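PDB 6QW0: RNA-dependent RNA polymerase from Toscana virus, which probably cleaves capped host RNAs through its cap-snatching endonuclease domain, supplying short primers for viral transcription. Local coordinates for residues S164-A169 with V176-L181; F98-N103 with D107-S112; D30-A35 with D56-S61. All coordinates share one frame; numbering follows the deposited sequence. Where two conformers were deposited one is given.

In the fold
The three contacts follow one another along the chain, and none nest or cross. Contact 3 comes first. It closes a loop that carries strands 36-39 and 46-49, and it sets two surface loops side by side near helix 183-203. Contact 2 closes a short loop between helix 94-98 and strand 115-118, just ahead of the manganese ligand D114. Contact 1 is last. It joins strands 163-171 and 174-177 as a hairpin in the main mixed sheet, beside strand 124-131 with the manganese-site residues E128 and F129. Contacts 2 and 3 have centres about 42 Å apart, on opposite sides of the chain's centre. The centre of contact 1 is about 24 Å from each of theirs.

Contact 1 of 3, residues S164-A169 with V176-L181; sequences SLYIIA and VSNLDL
L179 CD2 lies over one face of the Y166 ring, 3.7 Å from its centroid and offset toward the rim, in a CH-pi contact. Y166 lies on strand 163-171 of the beta hairpin with strand 174-177, and N178 and L179 follow that second strand. The hairpin belongs to the mixed sheet of a PD-(D/E)XK nuclease fold. At the ring edge, in plane, lies the backbone O of N178, 3.6 Å from Y166 CE1. The amide of N178 is turned 67° from the ring. The ring of H19 also meets Y166, nearly parallel to it. Nearer the hairpin turn, A169 and V176 form an antiparallel hydrogen-bonded pair, with A169 N 2.8 Å from V176 O. I168 and S177 make the next, non-hydrogen-bonded pair. Beyond it the second strand ends, and side chains carry most of the bonding. N178 CG stands between its own backbone N and carbonyl carbon (chi1 54°), and the amide reaches back to strand 163-171. N178 OD1 accepts from I167 N at 2.9 Å. N178 ND2 donates to L165 O at 3.0 Å, in the carbonyl plane, and also to H19 O. Bonds at both ends fix the rotation of this buried amide. The other branch of L179 packs CD1 against I168 CD1 at 3.7 Å. S177 OG donates to I167 O at 2.7 Å; it also accepts from L179 N at 3.1 Å, which makes an ST turn.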
ATOM      1  N   SER A 164      -2.914  12.658   7.576  1.00 19.22           N
ATOM      2  CA  SER A 164      -1.572  12.108   7.732  1.00 19.11           C
ATOM      3  C   SER A 164      -1.274  11.281   6.491  1.00 20.36           C
ATOM      4  O   SER A 164      -2.123  10.487   6.067  1.00 19.92           O
ATOM      5  CB  SER A 164      -1.461  11.256   8.999  1.00 21.26           C
ATOM      6  OG  SER A 164      -1.624  12.057  10.159  1.00 23.12           O
ATOM      7  N   LEU A 165      -0.096  11.489   5.892  1.00 18.98           N
ATOM      8  CA  LEU A 165       0.267  10.847   4.630  1.00 21.18           C
ATOM      9  C   LEU A 165       1.293   9.754   4.905  1.00 20.78           C
ATOM     10  O   LEU A 165       2.388  10.045   5.399  1.00 19.69           O
ATOM     11  CB  LEU A 165       0.837  11.858   3.634  1.00 22.84           C
ATOM     12  CG  LEU A 165       1.412  11.318   2.321  1.00 20.89           C
ATOM     13  CD1 LEU A 165       0.354  10.560   1.516  1.00 22.98           C
ATOM     14  CD2 LEU A 165       1.991  12.466   1.489  1.00 23.94           C
ATOM     15  N   TYR A 166       0.953   8.511   4.557  1.00 17.85           N
ATOM     16  CA  TYR A 166       1.815   7.361   4.818  1.00 18.85           C
ATOM     17  C   TYR A 166       2.187   6.680   3.509  1.00 20.39           C
ATOM     18  O   TYR A 166       1.364   6.582   2.592  1.00 20.28           O
ATOM     19  CB  TYR A 166       1.133   6.341   5.741  1.00 20.98           C
ATOM     20  CG  TYR A 166       1.051   6.761   7.190  1.00 19.22           C
ATOM     21  CD1 TYR A 166       2.201   6.813   7.987  1.00 20.19           C
ATOM     22  CD2 TYR A 166      -0.176   7.128   7.757  1.00 20.43           C
ATOM     23  CE1 TYR A 166       2.132   7.187   9.319  1.00 21.95           C
ATOM     24  CE2 TYR A 166      -0.259   7.514   9.084  1.00 22.31           C
ATOM     25  CZ  TYR A 166       0.897   7.559   9.854  1.00 22.66           C
ATOM     26  OH  TYR A 166       0.827   7.930  11.178  1.00 24.65           O
ATOM     27  N   ILE A 167       3.421   6.174   3.448  1.00 20.15           N
ATOM     28  CA  ILE A 167       3.966   5.512   2.262  1.00 20.21           C
ATOM     29  C   ILE A 167       4.535   4.170   2.680  1.00 19.76           C
ATOM     30  O   ILE A 167       5.152   4.072   3.743  1.00 20.60           O
ATOM     31  CB  ILE A 167       5.092   6.336   1.604  1.00 21.88           C
ATOM     32  CG1 ILE A 167       4.672   7.797   1.404  1.00 22.88           C
ATOM     33  CG2 ILE A 167       5.535   5.693   0.299  1.00 23.92           C
ATOM     34  CD1 ILE A 167       3.588   8.018   0.365  1.00 22.76           C
ATOM     35  N   ILE A 168       4.342   3.146   1.846  1.00 19.69           N
ATOM     36  CA  ILE A 168       5.093   1.892   1.960  1.00 19.41           C
ATOM     37  C   ILE A 168       5.751   1.615   0.612  1.00 22.85           C
ATOM     38  O   ILE A 168       5.049   1.410  -0.387  1.00 20.40           O
ATOM     39  CB  ILE A 168       4.207   0.695   2.362  1.00 21.69           C
ATOM     40  CG1 ILE A 168       3.333   1.034   3.572  1.00 23.39           C
ATOM     41  CG2 ILE A 168       5.078  -0.513   2.668  1.00 23.47           C
ATOM     42  CD1 ILE A 168       2.349  -0.083   3.937  1.00 28.35           C
ATOM     43  N   ALA A 169       7.089   1.579   0.589  1.00 22.26           N
ATOM     44  CA  ALA A 169       7.860   1.243  -0.612  1.00 24.45           C
ATOM     45  C   ALA A 169       8.626  -0.055  -0.373  1.00 22.49           C
ATOM     46  O   ALA A 169       9.471  -0.114   0.525  1.00 24.74           O
ATOM     47  CB  ALA A 169       8.840   2.364  -0.968  1.00 25.39           C
ATOM     48  N   VAL A 176      10.791   0.683   2.852  1.00 21.11           N
ATOM     49  CA  VAL A 176      10.916   2.055   3.332  1.00 19.95           C
ATOM     50  C   VAL A 176       9.508   2.560   3.603  1.00 21.91           C
ATOM     51  O   VAL A 176       8.665   2.567   2.699  1.00 21.91           O
ATOM     52  CB  VAL A 176      11.645   2.951   2.326  1.00 21.81           C
ATOM     53  CG1 VAL A 176      11.711   4.381   2.853  1.00 25.83           C
ATOM     54  CG2 VAL A 176      13.052   2.405   2.084  1.00 22.97           C
ATOM     55  N   SER A 177       9.249   2.966   4.846  1.00 21.34           N
ATOM     56  CA  SER A 177       7.893   3.366   5.221  1.00 18.77           C
ATOM     57  C   SER A 177       7.963   4.316   6.404  1.00 20.15           C
ATOM     58  O   SER A 177       8.871   4.227   7.230  1.00 20.63           O
ATOM     59  CB  SER A 177       7.032   2.148   5.596  1.00 21.51           C
ATOM     60  OG  SER A 177       5.689   2.541   5.884  1.00 21.08           O
ATOM     61  N   ASN A 178       6.970   5.202   6.509  1.00 20.80           N
ATOM     62  CA  ASN A 178       6.835   5.996   7.723  1.00 20.71           C
ATOM     63  C   ASN A 178       5.763   5.441   8.661  1.00 19.44           C
ATOM     64  O   ASN A 178       5.484   6.050   9.701  1.00 21.96           O
ATOM     65  CB  ASN A 178       6.595   7.490   7.398  1.00 18.88           C
ATOM     66  CG  ASN A 178       5.428   7.743   6.463  1.00 20.89           C
ATOM     67  OD1 ASN A 178       4.856   6.829   5.878  1.00 19.33           O
ATOM     68  ND2 ASN A 178       5.082   9.019   6.306  1.00 18.60           N
ATOM     69  N   LEU A 179       5.199   4.276   8.353  1.00 19.37           N
ATOM     70  CA  LEU A 179       4.489   3.533   9.381  1.00 20.61           C
ATOM     71  C   LEU A 179       5.497   2.907  10.344  1.00 21.79           C
ATOM     72  O   LEU A 179       6.685   2.766  10.036  1.00 23.42           O
ATOM     73  CB  LEU A 179       3.602   2.449   8.758  1.00 20.19           C
ATOM     74  CG  LEU A 179       2.410   2.942   7.937  1.00 21.49           C
ATOM     75  CD1 LEU A 179       1.883   1.805   7.047  1.00 23.29           C
ATOM     76  CD2 LEU A 179       1.311   3.470   8.854  1.00 23.49           C
ATOM     77  N   ASP A 180       5.011   2.524  11.524  1.00 21.66           N
ATOM     78  CA  ASP A 180       5.816   1.849  12.544  1.00 25.09           C
ATOM     79  C   ASP A 180       5.526   0.351  12.451  1.00 24.73           C
ATOM     80  O   ASP A 180       4.582  -0.152  13.053  1.00 27.69           O
ATOM     81  CB  ASP A 180       5.486   2.413  13.922  1.00 27.40           C
ATOM     82  CG  ASP A 180       6.292   1.772  15.035  1.00 35.66           C
ATOM     83  OD1 ASP A 180       7.362   1.184  14.764  1.00 34.26           O
ATOM     84  OD2 ASP A 180       5.839   1.855  16.194  1.00 39.83           O
ATOM     85  N   LEU A 181       6.346  -0.368  11.687  1.00 24.01           N
ATOM     86  CA  LEU A 181       6.044  -1.745  11.301  1.00 24.64           C
ATOM     87  C   LEU A 181       6.838  -2.739  12.136  1.00 24.13           C
ATOM     88  O   LEU A 181       8.001  -2.496  12.464  1.00 26.84           O
ATOM     89  CB  LEU A 181       6.365  -1.968   9.822  1.00 23.32           C
ATOM     90  CG  LEU A 181       5.633  -1.081   8.813  1.00 21.58           C
ATOM     91  CD1 LEU A 181       6.217  -1.261   7.430  1.00 22.45           C
ATOM     92  CD2 LEU A 181       4.130  -1.363   8.794  1.00 25.93           C
TER

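Contact 2 of 3, residues F98-N103 with D107-S112; sequences FGVLEN and DSDFQS
The carboxylate of D109 lies against V100, and this is the tightly packed part of the contact. D109 OD1 comes 3.4 Å from V100 CA. D109 OD2 lies 3.9 Å from V100 CB, with the CG1 branch of V100 close by. CG of D109 is anti to its own carbonyl carbon (chi1 -71°), and the group extends from the short 3-10 turn 107-110 toward segment 98-103. No direct hydrogen bond joins the two segments. On the looser side two waters bridge them. One water donates to G99 O at 2.7 Å and to D109 OD1 at 2.6 Å. A second water accepts from L101 N at 2.9 Å and also lies beside D109 OD2. G99 O and L101 N thus reach D109 through water. G99, with positive phi, is the first residue after helix 94-98. V100 itself is exposed, in the loop before strand 115-118. D109 is buried and has protein partners as well. Its OD1 forms a salt bridge with R157 of helix 136-157, and its OD2 takes a hydrogen bond from D106 N. These two partners would favour the ionised carboxylate, which meets the polar backbone atoms of segment 98-103 through water.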
ATOM      1  N   PHE A  98     -13.707  14.430   0.005  1.00 28.42           N
ATOM      2  CA  PHE A  98     -13.638  15.843   0.362  1.00 26.06           C
ATOM      3  C   PHE A  98     -14.573  16.748  -0.427  1.00 30.06           C
ATOM      4  O   PHE A  98     -14.815  17.877   0.014  1.00 31.24           O
ATOM      5  CB  PHE A  98     -12.204  16.369   0.178  1.00 25.25           C
ATOM      6  CG  PHE A  98     -11.221  15.796   1.160  1.00 25.92           C
ATOM      7  CD1 PHE A  98     -11.126  16.309   2.444  1.00 28.87           C
ATOM      8  CD2 PHE A  98     -10.404  14.738   0.802  1.00 25.44           C
ATOM      9  CE1 PHE A  98     -10.229  15.774   3.352  1.00 27.12           C
ATOM     10  CE2 PHE A  98      -9.511  14.201   1.703  1.00 25.84           C
ATOM     11  CZ  PHE A  98      -9.422  14.727   2.983  1.00 27.27           C
ATOM     12  N   GLY A  99     -15.089  16.303  -1.574  1.00 30.68           N
ATOM     13  CA  GLY A  99     -15.710  17.225  -2.509  1.00 33.14           C
ATOM     14  C   GLY A  99     -14.679  18.101  -3.195  1.00 31.61           C
ATOM     15  O   GLY A  99     -13.499  18.060  -2.837  1.00 30.72           O
ATOM     16  N   VAL A 100     -15.097  18.906  -4.171  1.00 28.45           N
ATOM     17  CA  VAL A 100     -14.154  19.751  -4.893  1.00 30.81           C
ATOM     18  C   VAL A 100     -13.726  20.915  -4.005  1.00 31.33           C
ATOM     19  O   VAL A 100     -14.428  21.300  -3.065  1.00 28.41           O
ATOM     20  CB  VAL A 100     -14.767  20.260  -6.211  1.00 33.35           C
ATOM     21  CG1 VAL A 100     -15.266  19.087  -7.061  1.00 32.85           C
ATOM     22  CG2 VAL A 100     -15.899  21.213  -5.917  1.00 35.71           C
ATOM     23  N   LEU A 101     -12.558  21.478  -4.312  1.00 33.95           N
ATOM     24  CA  LEU A 101     -12.059  22.689  -3.672  1.00 30.61           C
ATOM     25  C   LEU A 101     -12.293  23.901  -4.564  1.00 31.88           C
ATOM     26  O   LEU A 101     -12.213  23.815  -5.791  1.00 42.49           O
ATOM     27  CB  LEU A 101     -10.559  22.580  -3.373  1.00 35.90           C
ATOM     28  CG  LEU A 101     -10.099  21.514  -2.389  1.00 38.73           C
ATOM     29  CD1 LEU A 101      -8.678  21.811  -1.941  1.00 30.45           C
ATOM     30  CD2 LEU A 101     -11.024  21.477  -1.200  1.00 42.78           C
ATOM     31  N   GLU A 102     -12.552  25.045  -3.928  1.00 39.89           N
ATOM     32  CA  GLU A 102     -12.742  26.316  -4.630  1.00 47.38           C
ATOM     33  C   GLU A 102     -13.842  26.220  -5.685  1.00 44.36           C
ATOM     34  O   GLU A 102     -13.763  26.851  -6.743  1.00 46.12           O
ATOM     35  CB  GLU A 102     -11.432  26.805  -5.257  1.00 44.37           C
ATOM     36  N   ASN A 103     -14.863  25.407  -5.408  1.00 43.49           N
ATOM     37  CA  ASN A 103     -16.068  25.320  -6.238  1.00 47.10           C
ATOM     38  C   ASN A 103     -15.755  25.005  -7.703  1.00 50.23           C
ATOM     39  O   ASN A 103     -16.509  25.383  -8.604  1.00 55.18           O
ATOM     40  CB  ASN A 103     -16.890  26.608  -6.130  1.00 51.73           C
ATOM     41  N   ASP A 107      -7.509  18.501 -11.414  1.00 37.82           N
ATOM     42  CA  ASP A 107      -6.858  17.196 -11.483  1.00 45.31           C
ATOM     43  C   ASP A 107      -6.649  16.595 -10.100  1.00 40.15           C
ATOM     44  O   ASP A 107      -6.721  15.372  -9.934  1.00 37.12           O
ATOM     45  CB  ASP A 107      -5.525  17.312 -12.222  1.00 44.89           C
ATOM     46  CG  ASP A 107      -5.703  17.536 -13.715  1.00 55.94           C
ATOM     47  OD1 ASP A 107      -6.850  17.429 -14.202  1.00 52.04           O
ATOM     48  OD2 ASP A 107      -4.698  17.821 -14.400  1.00 59.98           O
ATOM     49  N   SER A 108      -6.379  17.437  -9.094  1.00 39.24           N
ATOM     50  CA  SER A 108      -6.160  16.918  -7.748  0.52 32.81           C
ATOM     51  C   SER A 108      -7.389  16.193  -7.217  1.00 30.60           C
ATOM     52  O   SER A 108      -7.257  15.229  -6.455  1.00 31.22           O
ATOM     53  CB  SER A 108      -5.765  18.053  -6.805  0.52 35.36           C
ATOM     54  OG  SER A 108      -6.816  18.993  -6.693  0.52 33.77           O
ATOM     55  N   ASP A 109      -8.587  16.629  -7.611  1.00 32.33           N
ATOM     56  CA  ASP A 109      -9.798  15.975  -7.127  1.00 28.39           C
ATOM     57  C   ASP A 109      -9.886  14.529  -7.589  1.00 26.89           C
ATOM     58  O   ASP A 109     -10.537  13.709  -6.937  1.00 28.08           O
ATOM     59  CB  ASP A 109     -11.036  16.740  -7.604  1.00 29.43           C
ATOM     60  CG  ASP A 109     -11.200  18.070  -6.908  1.00 32.38           C
ATOM     61  OD1 ASP A 109     -11.253  18.095  -5.658  1.00 28.71           O
ATOM     62  OD2 ASP A 109     -11.280  19.093  -7.609  1.00 31.13           O
ATOM     63  N   PHE A 110      -9.241  14.203  -8.705  1.00 30.47           N
ATOM     64  CA  PHE A 110      -9.394  12.897  -9.328  1.00 34.79           C
ATOM     65  C   PHE A 110      -8.165  12.019  -9.158  1.00 35.26           C
ATOM     66  O   PHE A 110      -8.077  10.959  -9.785  1.00 35.94           O
ATOM     67  CB  PHE A 110      -9.746  13.075 -10.806  1.00 39.28           C
ATOM     68  CG  PHE A 110     -10.939  13.959 -11.022  1.00 35.95           C
ATOM     69  CD1 PHE A 110     -12.163  13.627 -10.470  1.00 37.62           C
ATOM     70  CD2 PHE A 110     -10.832  15.139 -11.738  1.00 40.58           C
ATOM     71  CE1 PHE A 110     -13.269  14.439 -10.652  1.00 41.31           C
ATOM     72  CE2 PHE A 110     -11.935  15.956 -11.924  1.00 44.91           C
ATOM     73  CZ  PHE A 110     -13.153  15.604 -11.378  1.00 40.53           C
ATOM     74  N   GLN A 111      -7.215  12.432  -8.322  1.00 32.98           N
ATOM     75  CA  GLN A 111      -6.164  11.523  -7.896  1.00 30.35           C
ATOM     76  C   GLN A 111      -6.734  10.445  -6.985  1.00 27.39           C
ATOM     77  O   GLN A 111      -7.701  10.665  -6.251  1.00 29.84           O
ATOM     78  CB  GLN A 111      -5.061  12.285  -7.165  1.00 29.18           C
ATOM     79  CG  GLN A 111      -4.200  13.141  -8.063  1.00 29.27           C
ATOM     80  CD  GLN A 111      -2.929  13.587  -7.357  1.00 37.80           C
ATOM     81  OE1 GLN A 111      -2.985  14.292  -6.348  1.00 40.32           O
ATOM     82  NE2 GLN A 111      -1.782  13.183  -7.883  1.00 34.17           N
ATOM     83  N   SER A 112      -6.099   9.274  -7.005  1.00 27.17           N
ATOM     84  CA  SER A 112      -6.600   8.099  -6.293  1.00 29.69           C
ATOM     85  C   SER A 112      -5.451   7.357  -5.626  1.00 28.70           C
ATOM     86  O   SER A 112      -4.924   6.373  -6.165  1.00 29.10           O
ATOM     87  CB  SER A 112      -7.360   7.173  -7.245  1.00 35.08           C
ATOM     88  OG  SER A 112      -7.887   6.050  -6.557  1.00 39.87           O
TER
HETATM   89  O   HOH W   1     -11.293  16.647  -3.525  1.00 25.06           O
HETATM   90  O   HOH W   2     -10.649  21.277  -6.488  1.00 32.85           O

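Contact 3 of 3, residues D30-A35 with D56-S61; sequences DTPIPA and DGQSGS
Q58 lays its terminal amide over the methyl of T31 and beside the ring of P32. Its CG stands between its backbone N and carbonyl carbon (chi1 77°), and the extended chain beyond carries the amide across to the other loop. Q58 NE2 is 3.4 Å from T31 CG2, and the T31 and Q58 side chains run past each other in opposite directions. Q58 OE1 touches the proline ring, 3.4 Å from P32 CD. Q58 NE2 donates to P32 O at 2.9 Å. The bond is bent, 146° at the hydrogen, and NE2 is tilted 26° from the carbonyl plane. Q58 NE2 also donates to S59 O at 2.9 Å. Both acceptors lie in the amide plane, and A55 N donates to OE1. The rotation of the amide is thus fixed by two backbone carbonyls and a backbone N-H. A water accepts from S59 N at 3.3 Å and donates weakly to T31 OG1, which also bonds to I28 O. The contact joins two surface loops, one between strands 22-25 and 36-39, the other between strands 46-49 and 66-68. Both face helix 183-203, where F191 packs on T31, P34 and S59, and E188 accepts from G60 N.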
ATOM      1  N   ASP A  30      15.539 -18.523   5.633  1.00 44.68           N
ATOM      2  CA  ASP A  30      15.308 -19.684   4.787  1.00 40.47           C
ATOM      3  C   ASP A  30      13.921 -20.228   5.118  1.00 42.23           C
ATOM      4  O   ASP A  30      13.769 -21.229   5.820  1.00 53.53           O
ATOM      5  CB  ASP A  30      16.416 -20.694   5.026  1.00 42.94           C
ATOM      6  CG  ASP A  30      16.400 -21.818   4.034  1.00 41.60           C
ATOM      7  OD1 ASP A  30      15.464 -21.862   3.205  1.00 46.70           O
ATOM      8  OD2 ASP A  30      17.326 -22.646   4.068  1.00 50.49           O
ATOM      9  N   THR A  31      12.890 -19.546   4.598  1.00 42.81           N
ATOM     10  CA  THR A  31      11.453 -19.758   4.757  1.00 37.30           C
ATOM     11  C   THR A  31      10.869 -20.419   3.514  1.00 31.72           C
ATOM     12  O   THR A  31      11.215 -20.031   2.392  1.00 32.73           O
ATOM     13  CB  THR A  31      10.731 -18.428   5.005  1.00 36.01           C
ATOM     14  OG1 THR A  31      11.292 -17.781   6.155  1.00 47.39           O
ATOM     15  CG2 THR A  31       9.242 -18.638   5.244  1.00 37.62           C
ATOM     16  N   PRO A  32       9.991 -21.415   3.669  1.00 29.66           N
ATOM     17  CA  PRO A  32       9.373 -22.034   2.490  1.00 26.56           C
ATOM     18  C   PRO A  32       8.554 -21.024   1.707  1.00 27.23           C
ATOM     19  O   PRO A  32       7.892 -20.152   2.272  1.00 30.82           O
ATOM     20  CB  PRO A  32       8.483 -23.134   3.081  1.00 29.68           C
ATOM     21  CG  PRO A  32       9.068 -23.417   4.427  1.00 37.22           C
ATOM     22  CD  PRO A  32       9.607 -22.102   4.914  1.00 35.80           C
ATOM     23  N   ILE A  33       8.621 -21.151   0.384  1.00 23.04           N
ATOM     24  CA  ILE A  33       7.902 -20.300  -0.550  1.00 19.84           C
ATOM     25  C   ILE A  33       6.909 -21.195  -1.290  1.00 22.15           C
ATOM     26  O   ILE A  33       7.308 -22.245  -1.800  1.00 22.83           O
ATOM     27  CB  ILE A  33       8.846 -19.608  -1.549  1.00 22.05           C
ATOM     28  CG1 ILE A  33       9.920 -18.810  -0.799  1.00 25.22           C
ATOM     29  CG2 ILE A  33       8.079 -18.743  -2.545  1.00 22.90           C
ATOM     30  CD1 ILE A  33      11.027 -18.287  -1.708  1.00 24.93           C
ATOM     31  N   PRO A  34       5.628 -20.857  -1.347  1.00 24.49           N
ATOM     32  CA  PRO A  34       4.665 -21.801  -1.932  1.00 22.69           C
ATOM     33  C   PRO A  34       4.825 -21.940  -3.434  1.00 21.75           C
ATOM     34  O   PRO A  34       5.112 -20.978  -4.151  1.00 22.39           O
ATOM     35  CB  PRO A  34       3.302 -21.192  -1.578  1.00 22.88           C
ATOM     36  CG  PRO A  34       3.584 -19.713  -1.520  1.00 23.43           C
ATOM     37  CD  PRO A  34       4.986 -19.598  -0.925  1.00 23.20           C
ATOM     38  N   ALA A  35       4.631 -23.172  -3.905  1.00 22.53           N
ATOM     39  CA  ALA A  35       4.537 -23.439  -5.331  1.00 22.19           C
ATOM     40  C   ALA A  35       3.313 -22.747  -5.924  1.00 22.08           C
ATOM     41  O   ALA A  35       2.360 -22.417  -5.222  1.00 28.20           O
ATOM     42  CB  ALA A  35       4.430 -24.943  -5.589  1.00 23.31           C
ATOM     43  N   ASP A  56       2.215 -23.076   9.765  1.00 46.38           N
ATOM     44  CA  ASP A  56       1.307 -22.168  10.451  1.00 50.97           C
ATOM     45  C   ASP A  56       2.087 -21.013  11.066  1.00 45.67           C
ATOM     46  O   ASP A  56       3.033 -21.226  11.829  1.00 47.92           O
ATOM     47  CB  ASP A  56       0.522 -22.921  11.525  1.00 56.44           C
ATOM     48  N   GLY A  57       1.717 -19.788  10.694  1.00 50.55           N
ATOM     49  CA  GLY A  57       2.322 -18.602  11.259  1.00 46.30           C
ATOM     50  C   GLY A  57       3.612 -18.131  10.616  1.00 50.33           C
ATOM     51  O   GLY A  57       4.139 -17.089  11.031  1.00 49.52           O
ATOM     52  N   GLN A  58       4.151 -18.859   9.640  1.00 42.97           N
ATOM     53  CA  GLN A  58       5.321 -18.378   8.917  1.00 42.17           C
ATOM     54  C   GLN A  58       4.927 -17.201   8.028  1.00 33.58           C
ATOM     55  O   GLN A  58       3.746 -16.945   7.787  1.00 36.57           O
ATOM     56  CB  GLN A  58       5.926 -19.494   8.063  1.00 44.22           C
ATOM     57  CG  GLN A  58       5.146 -19.770   6.778  1.00 43.01           C
ATOM     58  CD  GLN A  58       5.946 -20.548   5.744  1.00 40.96           C
ATOM     59  OE1 GLN A  58       6.360 -21.685   5.983  1.00 47.08           O
ATOM     60  NE2 GLN A  58       6.184 -19.928   4.596  1.00 38.38           N
ATOM     61  N   SER A  59       5.930 -16.483   7.525  1.00 28.01           N
ATOM     62  CA  SER A  59       5.653 -15.460   6.522  1.00 26.48           C
ATOM     63  C   SER A  59       4.904 -16.067   5.341  1.00 28.97           C
ATOM     64  O   SER A  59       5.176 -17.195   4.921  1.00 31.34           O
ATOM     65  CB  SER A  59       6.947 -14.802   6.039  1.00 29.41           C
ATOM     66  OG  SER A  59       7.563 -14.060   7.077  1.00 31.16           O
ATOM     67  N   GLY A  60       3.933 -15.324   4.823  1.00 27.26           N
ATOM     68  CA  GLY A  60       3.108 -15.774   3.728  1.00 23.54           C
ATOM     69  C   GLY A  60       1.739 -16.278   4.132  1.00 22.92           C
ATOM     70  O   GLY A  60       0.956 -16.654   3.253  1.00 25.62           O
ATOM     71  N   SER A  61       1.421 -16.273   5.428  1.00 28.90           N
ATOM     72  CA  SER A  61       0.138 -16.795   5.878  1.00 30.25           C
ATOM     73  C   SER A  61      -1.036 -15.970   5.372  1.00 30.79           C
ATOM     74  O   SER A  61      -2.169 -16.458   5.399  1.00 28.65           O
ATOM     75  CB  SER A  61       0.086 -16.849   7.402  1.00 29.39           C
ATOM     76  OG  SER A  61       0.267 -15.555   7.946  1.00 44.19           O
TER
HETATM   77  O   HOH W   3       9.082 -16.487   8.365  1.00 53.53           O